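PDB 4BNQ: Non-canonical purine NTP pyrophosphatase from Staphylococcus aureus, which probably hydrolyses non-canonical purine nucleoside triphosphates such as XTP, dITP and ITP to their monophosphates and diphosphate, keeping them out of DNA and RNA. Local coordinates for residues Arg86-Asn91 with Ile98-Asn103; Ser69-Phe74 with Gly137-Gly142; Val157-Lys162 with Gly173-Arg178; Cys117-Ser122 with Arg179-Leu184. All coordinates share one frame; numbering follows the deposited sequence.

Contact 1. Residues Arg86-Asn91 with Ile98-Asn103; sequences RYAGEN and IEKLLN
Lys100 NZ donates a hydrogen bond of 2.9 Å to Tyr87 O, and the same ammonium group also lies over the phenol ring of that tyrosine. The donor is tilted 32° from the carbonyl plane, with the lysine chain lying over the ring on its way there. NZ stands 4.2 Å from the ring centroid, 19° off the normal, which is a cation-pi contact. Two carbons back from NZ, Lys100 CD packs on the same ring as a CH-pi contact, 3.9 Å from the centroid. The lysine can do this because it is fully stretched: with CG anti to the backbone N (chi1 -178°) and every later torsion extended, the chain crosses the ring at about a right angle and NZ arrives at the carbonyl. Charge and aliphatic stem thus share one ring between them.

Leu101 meets the ring differently, at its rim, where Tyr87 CE2 is 4.0 Å from Leu101 CB. At the outer side, Ala88 touches the lysine stem, its CA 4.0 Å from Lys100 CD.

The contact ties the loop after strand 79-80 to the helix it leads into, 94-104. Asn97, on the same helix, takes the backbone N of Ala88, while Tyr87 also packs against Tyr151, predicted to bind substrate, and Leu101 packs on Leu71 and Val73 of strand 64-73.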
# COMPACT_ATOMS: atom_id res chain seq x y z
N ARG A 86 25.15 -1.15 0.62
CA ARG A 86 26.60 -1.06 0.76
C ARG A 86 26.96 0.15 1.60
O ARG A 86 28.06 0.69 1.48
CB ARG A 86 27.26 -0.99 -0.63
CG ARG A 86 26.67 0.12 -1.49
CD ARG A 86 27.36 0.29 -2.85
NE ARG A 86 26.89 1.51 -3.51
CZ ARG A 86 25.84 1.57 -4.34
NH1 ARG A 86 25.16 0.46 -4.64
NH2 ARG A 86 25.48 2.72 -4.88
N TYR A 87 26.03 0.55 2.45
CA TYR A 87 26.17 1.74 3.29
C TYR A 87 27.53 1.83 4.00
O TYR A 87 28.14 2.90 4.05
CB TYR A 87 25.03 1.76 4.31
CG TYR A 87 24.86 3.07 5.04
CD1 TYR A 87 24.95 4.28 4.36
CD2 TYR A 87 24.57 3.10 6.40
CE1 TYR A 87 24.77 5.49 5.02
CE2 TYR A 87 24.40 4.31 7.07
CZ TYR A 87 24.50 5.50 6.37
OH TYR A 87 24.33 6.70 7.02
N ALA A 88 27.98 0.72 4.56
CA ALA A 88 29.19 0.75 5.38
C ALA A 88 30.43 0.34 4.60
O ALA A 88 31.55 0.51 5.08
CB ALA A 88 29.02 -0.12 6.63
N GLY A 89 30.23 -0.20 3.40
CA GLY A 89 31.33 -0.63 2.55
C GLY A 89 30.86 -1.55 1.44
O GLY A 89 29.70 -1.91 1.39
N GLU A 90 31.79 -1.94 0.57
CA GLU A 90 31.46 -2.76 -0.59
C GLU A 90 31.27 -4.24 -0.28
O GLU A 90 30.67 -4.97 -1.07
CB GLU A 90 32.53 -2.58 -1.68
CG GLU A 90 32.59 -1.18 -2.27
CD GLU A 90 31.27 -0.77 -2.93
OE1 GLU A 90 30.62 -1.65 -3.54
OE2 GLU A 90 30.89 0.42 -2.83
N ASN A 91 31.78 -4.67 0.86
CA ASN A 91 31.56 -6.05 1.32
C ASN A 91 30.08 -6.34 1.64
O ASN A 91 29.69 -7.49 1.83
CB ASN A 91 32.42 -6.34 2.55
CG ASN A 91 31.87 -5.70 3.82
OD1 ASN A 91 31.22 -4.64 3.78
ND2 ASN A 91 32.12 -6.35 4.97
N ILE A 98 24.14 -1.68 9.75
CA ILE A 98 23.29 -1.35 10.88
C ILE A 98 24.07 -0.51 11.89
O ILE A 98 23.56 0.50 12.39
CB ILE A 98 22.72 -2.61 11.58
CG1 ILE A 98 21.70 -3.31 10.68
CG2 ILE A 98 22.13 -2.27 12.94
CD1 ILE A 98 21.26 -4.70 11.18
N GLU A 99 25.30 -0.93 12.18
CA GLU A 99 26.13 -0.23 13.17
C GLU A 99 26.41 1.19 12.75
O GLU A 99 26.28 2.12 13.54
CB GLU A 99 27.42 -0.99 13.45
CG GLU A 99 27.20 -2.33 14.15
CD GLU A 99 26.33 -2.22 15.39
OE1 GLU A 99 26.39 -1.19 16.09
OE2 GLU A 99 25.57 -3.17 15.68
N LYS A 100 26.74 1.37 11.47
CA LYS A 100 26.94 2.72 10.94
C LYS A 100 25.69 3.59 11.09
O LYS A 100 25.75 4.67 11.66
CB LYS A 100 27.35 2.68 9.48
CG LYS A 100 27.60 4.08 8.93
CD LYS A 100 28.07 4.01 7.48
CE LYS A 100 28.25 5.40 6.90
NZ LYS A 100 28.75 5.30 5.51
N LEU A 101 24.56 3.10 10.59
CA LEU A 101 23.31 3.84 10.71
C LEU A 101 22.99 4.17 12.17
O LEU A 101 22.65 5.30 12.47
CB LEU A 101 22.16 3.06 10.09
CG LEU A 101 20.83 3.80 10.13
CD1 LEU A 101 20.98 5.18 9.55
CD2 LEU A 101 19.82 3.03 9.33
N LEU A 102 23.13 3.20 13.07
CA LEU A 102 22.89 3.49 14.48
C LEU A 102 23.82 4.58 15.03
O LEU A 102 23.36 5.51 15.70
CB LEU A 102 22.96 2.21 15.32
CG LEU A 102 21.76 1.28 15.14
CD1 LEU A 102 21.93 0.01 15.95
CD2 LEU A 102 20.50 2.02 15.56
N ASN A 103 25.12 4.47 14.75
CA ASN A 103 26.10 5.45 15.21
C ASN A 103 25.75 6.85 14.74
O ASN A 103 25.78 7.80 15.52
CB ASN A 103 27.52 5.11 14.72
CG ASN A 103 28.14 3.96 15.48
OD1 ASN A 103 27.69 3.62 16.58
ND2 ASN A 103 29.18 3.35 14.91

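Contact 2. Residues Ser69-Phe74 with Gly137-Gly142; sequences SGLEVF and GEIADG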
# COMPACT_ATOMS: atom_id res chain seq x y z
N SER A 69 15.62 -2.07 -3.28
CA SER A 69 14.96 -1.56 -2.09
C SER A 69 15.98 -0.85 -1.20
O SER A 69 17.18 -1.07 -1.32
CB SER A 69 14.34 -2.70 -1.30
OG SER A 69 13.43 -3.46 -2.07
N GLY A 70 15.49 -0.03 -0.29
CA GLY A 70 16.36 0.65 0.65
C GLY A 70 15.61 1.31 1.79
O GLY A 70 14.38 1.24 1.89
N LEU A 71 16.37 1.97 2.65
CA LEU A 71 15.85 2.61 3.84
C LEU A 71 16.19 4.09 3.77
O LEU A 71 17.34 4.46 3.51
CB LEU A 71 16.51 1.98 5.05
CG LEU A 71 16.28 2.56 6.43
CD1 LEU A 71 14.82 2.44 6.82
CD2 LEU A 71 17.14 1.77 7.40
N GLU A 72 15.19 4.94 3.96
CA GLU A 72 15.36 6.38 3.93
C GLU A 72 15.06 6.92 5.32
O GLU A 72 13.93 6.79 5.80
CB GLU A 72 14.41 7.01 2.90
CG GLU A 72 14.68 6.56 1.46
CD GLU A 72 13.69 7.14 0.46
OE1 GLU A 72 12.64 7.70 0.88
OE2 GLU A 72 13.96 7.04 -0.76
N VAL A 73 16.05 7.49 5.99
CA VAL A 73 15.84 7.99 7.35
C VAL A 73 15.66 9.51 7.36
O VAL A 73 16.57 10.24 6.98
CB VAL A 73 17.03 7.65 8.26
CG1 VAL A 73 16.77 8.18 9.68
CG2 VAL A 73 17.28 6.15 8.27
N PHE A 74 14.50 9.97 7.80
CA PHE A 74 14.18 11.40 7.80
C PHE A 74 15.35 12.27 8.30
O PHE A 74 15.89 13.09 7.55
CB PHE A 74 12.91 11.65 8.63
CG PHE A 74 12.39 13.07 8.54
CD1 PHE A 74 13.06 14.13 9.16
CD2 PHE A 74 11.22 13.36 7.84
CE1 PHE A 74 12.59 15.43 9.07
CE2 PHE A 74 10.75 14.66 7.76
CZ PHE A 74 11.44 15.69 8.38
N GLY A 137 8.03 3.54 9.53
CA GLY A 137 8.44 3.09 10.84
C GLY A 137 9.43 4.06 11.46
O GLY A 137 9.54 5.22 11.04
N GLU A 138 10.16 3.58 12.46
CA GLU A 138 11.11 4.39 13.18
C GLU A 138 12.33 3.53 13.33
O GLU A 138 12.21 2.30 13.30
CB GLU A 138 10.57 4.75 14.57
CG GLU A 138 9.33 5.64 14.53
CD GLU A 138 8.78 5.95 15.92
OE1 GLU A 138 8.82 5.05 16.79
OE2 GLU A 138 8.29 7.09 16.13
N ILE A 139 13.49 4.16 13.50
CA ILE A 139 14.70 3.40 13.73
C ILE A 139 14.78 3.18 15.23
O ILE A 139 14.75 4.14 16.00
CB ILE A 139 15.95 4.14 13.23
CG1 ILE A 139 15.81 4.47 11.74
CG2 ILE A 139 17.22 3.33 13.54
CD1 ILE A 139 15.67 3.26 10.84
N ALA A 140 14.87 1.92 15.65
CA ALA A 140 14.93 1.62 17.08
C ALA A 140 16.29 2.00 17.66
O ALA A 140 17.19 2.46 16.94
CB ALA A 140 14.64 0.16 17.34
N ASP A 141 16.45 1.78 18.96
CA ASP A 141 17.71 2.10 19.62
C ASP A 141 18.67 0.90 19.63
O ASP A 141 19.68 0.91 20.31
CB ASP A 141 17.47 2.59 21.05
CG ASP A 141 16.82 1.54 21.92
OD1 ASP A 141 16.49 0.46 21.40
OD2 ASP A 141 16.62 1.79 23.12
N GLY A 142 18.35 -0.13 18.86
CA GLY A 142 19.18 -1.33 18.87
C GLY A 142 18.56 -2.43 18.04
O GLY A 142 17.55 -2.20 17.37
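Ile139, at the last position of strand 126-139, is the residue of 137-142 that meets Leu71 and Val73. Its bond from CA to CB points toward strand 64-73, and its longer branch does all the touching. CG1 lies anti to the carbonyl carbon (chi1 -57°), and a second bend at chi2 (-61°) carries CD1 round toward the leucine.

Leu71 and Ile139 reach for one another tip to tip: Leu71 CD2 is 4.0 Å from Ile139 CD1, and Leu71 CD1 is only slightly farther from the same methyl, at 4.2 Å. Val73 meets the isoleucine at about a right angle, its CG2 standing 4.1 Å from Ile139 CG1 and 4.2 Å from Ile139 CD1. The end of Ile139 is therefore touched by methyls from two residues of one strand, both on the same face. Contact is purely van der Waals, with no hydrogen bond between the segments, whose closest CA atoms, those of Val73 and Ile139, are 7.9 Å apart. That spacing leaves the side chains alone to bridge the two backbones.

Strand 112-123 runs between these two strands in the antiparallel sheet, and its small Ala113 touches both Leu71 and Ile139, so the larger side chains meet across it. Helix 94-104 covers this face, Leu102 resting on Ile139.

Contact 3. Residues Val157-Lys162 with Gly173-Arg178; sequences VPKLDK and GQISHR. With PO4 (phosphate ion), chain E.
Leu160 and Ile175 meet tip to tip, with Leu160 CD2 4.0 Å from both CD1 and CG1 of Ile175. The isoleucine puts CG1 between its backbone N and carbonyl carbon (chi1 60°), which leaves CG2 beside the N and facing Lys159, whose NZ lies 4.4 Å from Ile175 CG2.

Lys159 has polar partners as well. Its chain is bent at chi3 (-65°), and NZ donates a 2.9 Å hydrogen bond to O4 of a phosphate ion, probably from the crystallisation liquor. A water, which donates to Ile175 O at 2.9 Å, accepts a weak bond from Lys159 NZ, linking the two segments through solvent. The phosphate is also bonded to Ser136 and to Ser136 of the second subunit, so the lysine sits at the dimer interface.

Behind these side chains, the short 3-10 turn 158-160 is closed by Leu160 N bonding to Val157 O (2.8 Å). Asp161 and Lys162 then form a G1 beta bulge opposite Val157.

The loop joins strand 155-157 to strand 162-163, the outermost strand of the sheet within this chain. Facing it, Ile175 belongs to the weakly bonded helical turn about 173-175, and Ser176 next to it N-caps helix 177-191, whose first residues, His177 and Arg178, are predicted to bind substrate.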
# COMPACT_ATOMS: atom_id res chain seq x y z
N VAL A 157 8.14 -1.00 13.74
CA VAL A 157 6.87 -0.70 13.08
C VAL A 157 5.81 -0.40 14.13
O VAL A 157 5.27 -1.34 14.73
CB VAL A 157 6.40 -1.88 12.21
CG1 VAL A 157 5.14 -1.52 11.46
CG2 VAL A 157 7.50 -2.30 11.22
N PRO A 158 5.50 0.90 14.35
CA PRO A 158 4.58 1.35 15.41
C PRO A 158 3.23 0.63 15.36
O PRO A 158 2.79 0.16 16.41
CB PRO A 158 4.41 2.85 15.12
CG PRO A 158 5.68 3.24 14.45
CD PRO A 158 5.99 2.05 13.55
N LYS A 159 2.63 0.52 14.17
CA LYS A 159 1.42 -0.29 13.92
C LYS A 159 1.43 -1.62 14.63
O LYS A 159 0.38 -2.15 14.95
CB LYS A 159 1.41 -0.70 12.44
CG LYS A 159 0.70 0.19 11.50
CD LYS A 159 0.35 -0.57 10.22
CE LYS A 159 1.56 -1.01 9.44
NZ LYS A 159 1.24 -1.08 8.00
N LEU A 160 2.61 -2.20 14.78
CA LEU A 160 2.68 -3.59 15.23
C LEU A 160 3.37 -3.67 16.58
O LEU A 160 3.44 -4.73 17.18
CB LEU A 160 3.42 -4.44 14.20
CG LEU A 160 2.63 -5.26 13.17
CD1 LEU A 160 1.40 -4.55 12.72
CD2 LEU A 160 3.49 -5.56 11.96
N ASP A 161 3.88 -2.53 17.04
CA ASP A 161 4.78 -2.46 18.20
C ASP A 161 5.90 -3.52 18.12
O ASP A 161 6.22 -4.18 19.11
CB ASP A 161 3.99 -2.61 19.51
CG ASP A 161 4.83 -2.27 20.72
OD1 ASP A 161 5.85 -1.57 20.57
OD2 ASP A 161 4.48 -2.71 21.84
N LYS A 162 6.48 -3.70 16.93
CA LYS A 162 7.55 -4.68 16.72
C LYS A 162 8.51 -4.19 15.64
O LYS A 162 8.13 -3.35 14.82
CB LYS A 162 6.97 -6.04 16.31
CG LYS A 162 6.32 -6.84 17.43
CD LYS A 162 5.97 -8.24 16.97
CE LYS A 162 4.91 -8.89 17.86
NZ LYS A 162 5.24 -8.74 19.29
N GLY A 173 5.31 -10.55 5.46
CA GLY A 173 4.72 -10.60 4.13
C GLY A 173 3.35 -9.95 3.99
O GLY A 173 2.88 -9.76 2.87
N GLN A 174 2.71 -9.62 5.10
CA GLN A 174 1.41 -8.97 5.04
C GLN A 174 1.57 -7.46 4.95
O GLN A 174 0.67 -6.75 4.50
CB GLN A 174 0.60 -9.30 6.30
CG GLN A 174 0.18 -10.76 6.45
CD GLN A 174 -0.70 -11.24 5.31
OE1 GLN A 174 -1.90 -10.95 5.27
NE2 GLN A 174 -0.10 -11.97 4.37
N ILE A 175 2.71 -6.94 5.42
CA ILE A 175 2.84 -5.50 5.60
C ILE A 175 4.10 -4.83 5.04
O ILE A 175 4.21 -3.61 5.11
CB ILE A 175 2.70 -5.09 7.08
CG1 ILE A 175 3.77 -5.77 7.93
CG2 ILE A 175 1.29 -5.42 7.61
CD1 ILE A 175 4.90 -4.85 8.30
N SER A 176 5.03 -5.60 4.49
CA SER A 176 6.29 -5.00 4.08
C SER A 176 6.10 -4.12 2.85
O SER A 176 5.11 -4.23 2.13
CB SER A 176 7.33 -6.08 3.78
OG SER A 176 7.05 -6.71 2.53
N HIS A 177 7.08 -3.25 2.63
CA HIS A 177 7.19 -2.43 1.43
C HIS A 177 7.20 -3.29 0.15
O HIS A 177 6.67 -2.89 -0.89
CB HIS A 177 8.46 -1.57 1.51
CG HIS A 177 9.71 -2.34 1.80
ND1 HIS A 177 9.83 -3.16 2.93
CD2 HIS A 177 10.87 -2.43 1.15
CE1 HIS A 177 11.02 -3.71 2.92
NE2 HIS A 177 11.69 -3.29 1.87
N ARG A 178 7.80 -4.47 0.25
CA ARG A 178 7.87 -5.39 -0.86
C ARG A 178 6.49 -6.03 -1.10
O ARG A 178 6.10 -6.23 -2.24
CB ARG A 178 8.93 -6.45 -0.59
CG ARG A 178 9.22 -7.41 -1.74
CD ARG A 178 10.71 -7.86 -1.73
NE ARG A 178 11.27 -7.83 -0.40
CZ ARG A 178 12.28 -7.06 -0.01
NH1 ARG A 178 12.91 -6.26 -0.86
NH2 ARG A 178 12.65 -7.12 1.26
P PO4 E . 1.82 2.87 6.79
O1 PO4 E . 0.41 3.08 6.29
O2 PO4 E . 2.28 4.13 7.49
O3 PO4 E . 2.77 2.58 5.65
O4 PO4 E . 1.83 1.71 7.77
O HOH W 1 1.92 -1.78 5.27

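Contact 4. Residues Cys117-Ser122 with Arg179-Leu184; sequences CVISMS and RNAINL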
# COMPACT_ATOMS: atom_id res chain seq x y z
N CYS A 117 10.48 -0.13 -1.68
CA CYS A 117 10.74 -1.22 -2.61
C CYS A 117 10.19 -0.92 -3.99
O CYS A 117 8.99 -0.66 -4.15
CB CYS A 117 10.12 -2.52 -2.11
SG CYS A 117 10.10 -3.80 -3.42
N VAL A 118 11.07 -0.96 -4.99
CA VAL A 118 10.66 -0.86 -6.38
C VAL A 118 10.88 -2.18 -7.11
O VAL A 118 12.00 -2.69 -7.15
CB VAL A 118 11.39 0.24 -7.14
CG1 VAL A 118 11.00 0.20 -8.61
CG2 VAL A 118 11.08 1.60 -6.53
N ILE A 119 9.81 -2.73 -7.67
CA ILE A 119 9.85 -3.97 -8.45
C ILE A 119 9.76 -3.60 -9.92
O ILE A 119 8.85 -2.87 -10.31
CB ILE A 119 8.63 -4.84 -8.11
CG1 ILE A 119 8.65 -5.27 -6.64
CG2 ILE A 119 8.56 -6.09 -9.00
CD1 ILE A 119 9.76 -6.25 -6.28
N SER A 120 10.69 -4.07 -10.76
CA SER A 120 10.51 -3.89 -12.20
C SER A 120 10.31 -5.21 -12.92
O SER A 120 11.01 -6.19 -12.64
CB SER A 120 11.66 -3.11 -12.82
OG SER A 120 12.82 -3.90 -12.85
N MET A 121 9.36 -5.25 -13.86
CA MET A 121 9.14 -6.44 -14.67
C MET A 121 9.64 -6.20 -16.09
O MET A 121 9.35 -5.17 -16.70
CB MET A 121 7.65 -6.80 -14.69
CG MET A 121 7.30 -8.02 -15.54
SD MET A 121 5.55 -8.54 -15.36
CE MET A 121 5.88 -10.04 -14.50
N SER A 122 10.40 -7.14 -16.62
CA SER A 122 10.93 -7.01 -17.96
C SER A 122 10.81 -8.32 -18.68
O SER A 122 10.80 -9.39 -18.06
CB SER A 122 12.38 -6.56 -17.93
OG SER A 122 12.49 -5.35 -17.21
N ARG A 179 5.76 -6.34 -0.04
CA ARG A 179 4.39 -6.81 -0.20
C ARG A 179 3.57 -5.75 -0.92
O ARG A 179 2.78 -6.08 -1.81
CB ARG A 179 3.74 -7.13 1.15
CG ARG A 179 2.24 -7.39 1.05
CD ARG A 179 1.95 -8.59 0.16
NE ARG A 179 0.53 -8.70 -0.18
CZ ARG A 179 -0.30 -9.56 0.38
NH1 ARG A 179 0.14 -10.40 1.31
NH2 ARG A 179 -1.58 -9.59 0.02
N ASN A 180 3.76 -4.49 -0.56
CA ASN A 180 2.96 -3.42 -1.17
C ASN A 180 3.27 -3.22 -2.64
O ASN A 180 2.36 -2.98 -3.43
CB ASN A 180 3.13 -2.10 -0.42
CG ASN A 180 2.39 -2.08 0.89
OD1 ASN A 180 1.44 -2.83 1.08
ND2 ASN A 180 2.82 -1.23 1.81
N ALA A 181 4.54 -3.32 -3.02
CA ALA A 181 4.93 -3.22 -4.41
C ALA A 181 4.36 -4.37 -5.22
O ALA A 181 3.92 -4.19 -6.35
CB ALA A 181 6.43 -3.23 -4.53
N ILE A 182 4.42 -5.57 -4.65
CA ILE A 182 3.96 -6.75 -5.36
C ILE A 182 2.44 -6.72 -5.56
O ILE A 182 1.95 -7.23 -6.56
CB ILE A 182 4.37 -8.05 -4.64
CG1 ILE A 182 5.88 -8.24 -4.72
CG2 ILE A 182 3.71 -9.27 -5.28
CD1 ILE A 182 6.40 -8.51 -6.13
N ASN A 183 1.71 -6.08 -4.63
CA ASN A 183 0.25 -5.95 -4.76
C ASN A 183 -0.12 -5.17 -6.01
O ASN A 183 -1.07 -5.53 -6.72
CB ASN A 183 -0.39 -5.29 -3.53
CG ASN A 183 -0.50 -6.23 -2.34
OD1 ASN A 183 -0.46 -7.46 -2.48
ND2 ASN A 183 -0.65 -5.65 -1.14
N LEU A 184 0.65 -4.12 -6.28
CA LEU A 184 0.49 -3.36 -7.51
C LEU A 184 0.85 -4.22 -8.72
O LEU A 184 0.20 -4.15 -9.77
CB LEU A 184 1.34 -2.08 -7.50
CG LEU A 184 0.99 -1.00 -6.46
CD1 LEU A 184 2.15 0.00 -6.30
CD2 LEU A 184 -0.30 -0.28 -6.86
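Ala181 presses its methyl into the hollow between Cys117 and Ile119, two residues on one face of strand 117-122; this is an alpha/beta layer packing in which helix 177-191 lies on the long antiparallel sheet of the Ham1 fold. Strand and helix segments run in broadly the same direction, at 34°, and their axes close to 7.8 Å.

The bump is a single carbon, Ala181 CB, and the hollow around it has a floor and two walls. Its floor is the strand backbone, with Cys117 O 3.6 Å from Ala181 CB. One wall is sulfur, Cys117 SG at 3.9 Å from that methyl, the thiol being swung anti to the backbone N (chi1 167°). The other is Ile119 CG1, 3.7 Å from Ala181 CB. Such a small side chain lets the helix come down close to the strand, and the CA atoms of Cys117 and Ala181 are 6.4 Å apart. Val118, in between, turns to the sheet's other face.

Ile182 approaches from the flank of the helix. Its first bond does not aim at the strand, but the long branch bends back at chi2 (-67°) and lays its end against Ile119. Phe17 of helix 11-20 touches both isoleucines, closing off this side. Cys117 also touches His177 and Ser69, both predicted to bind substrate. At the end of the Ile182 branch, CD1 rests against the outer bond of Ile119, 4.0 Å from Ile119 CG1 and 4.1 Å from Ile119 CD1.

Contacts 2 and 4 are buried, with no hydrogen bond between their segments, and both belong to the same antiparallel sheet: contact 2 spans strands 64-73 and 126-139, contact 4 uses strand 112-123 lying between them. Contact 1 is partly buried and contact 3 is at the surface; both combine apolar touches with a lysine, set over a ring and a carbonyl in contact 1 and beside phosphate and water in contact 3. A shared leucine, Leu101, joins contact 1 to contact 2. Contacts 3 and 4 share helix 177-191 and both touch the second subunit. Ser69, Cys117 and His177 bring contacts 2, 4 and 3 together near the predicted substrate site, while contact 1 touches neither contact 3 nor contact 4.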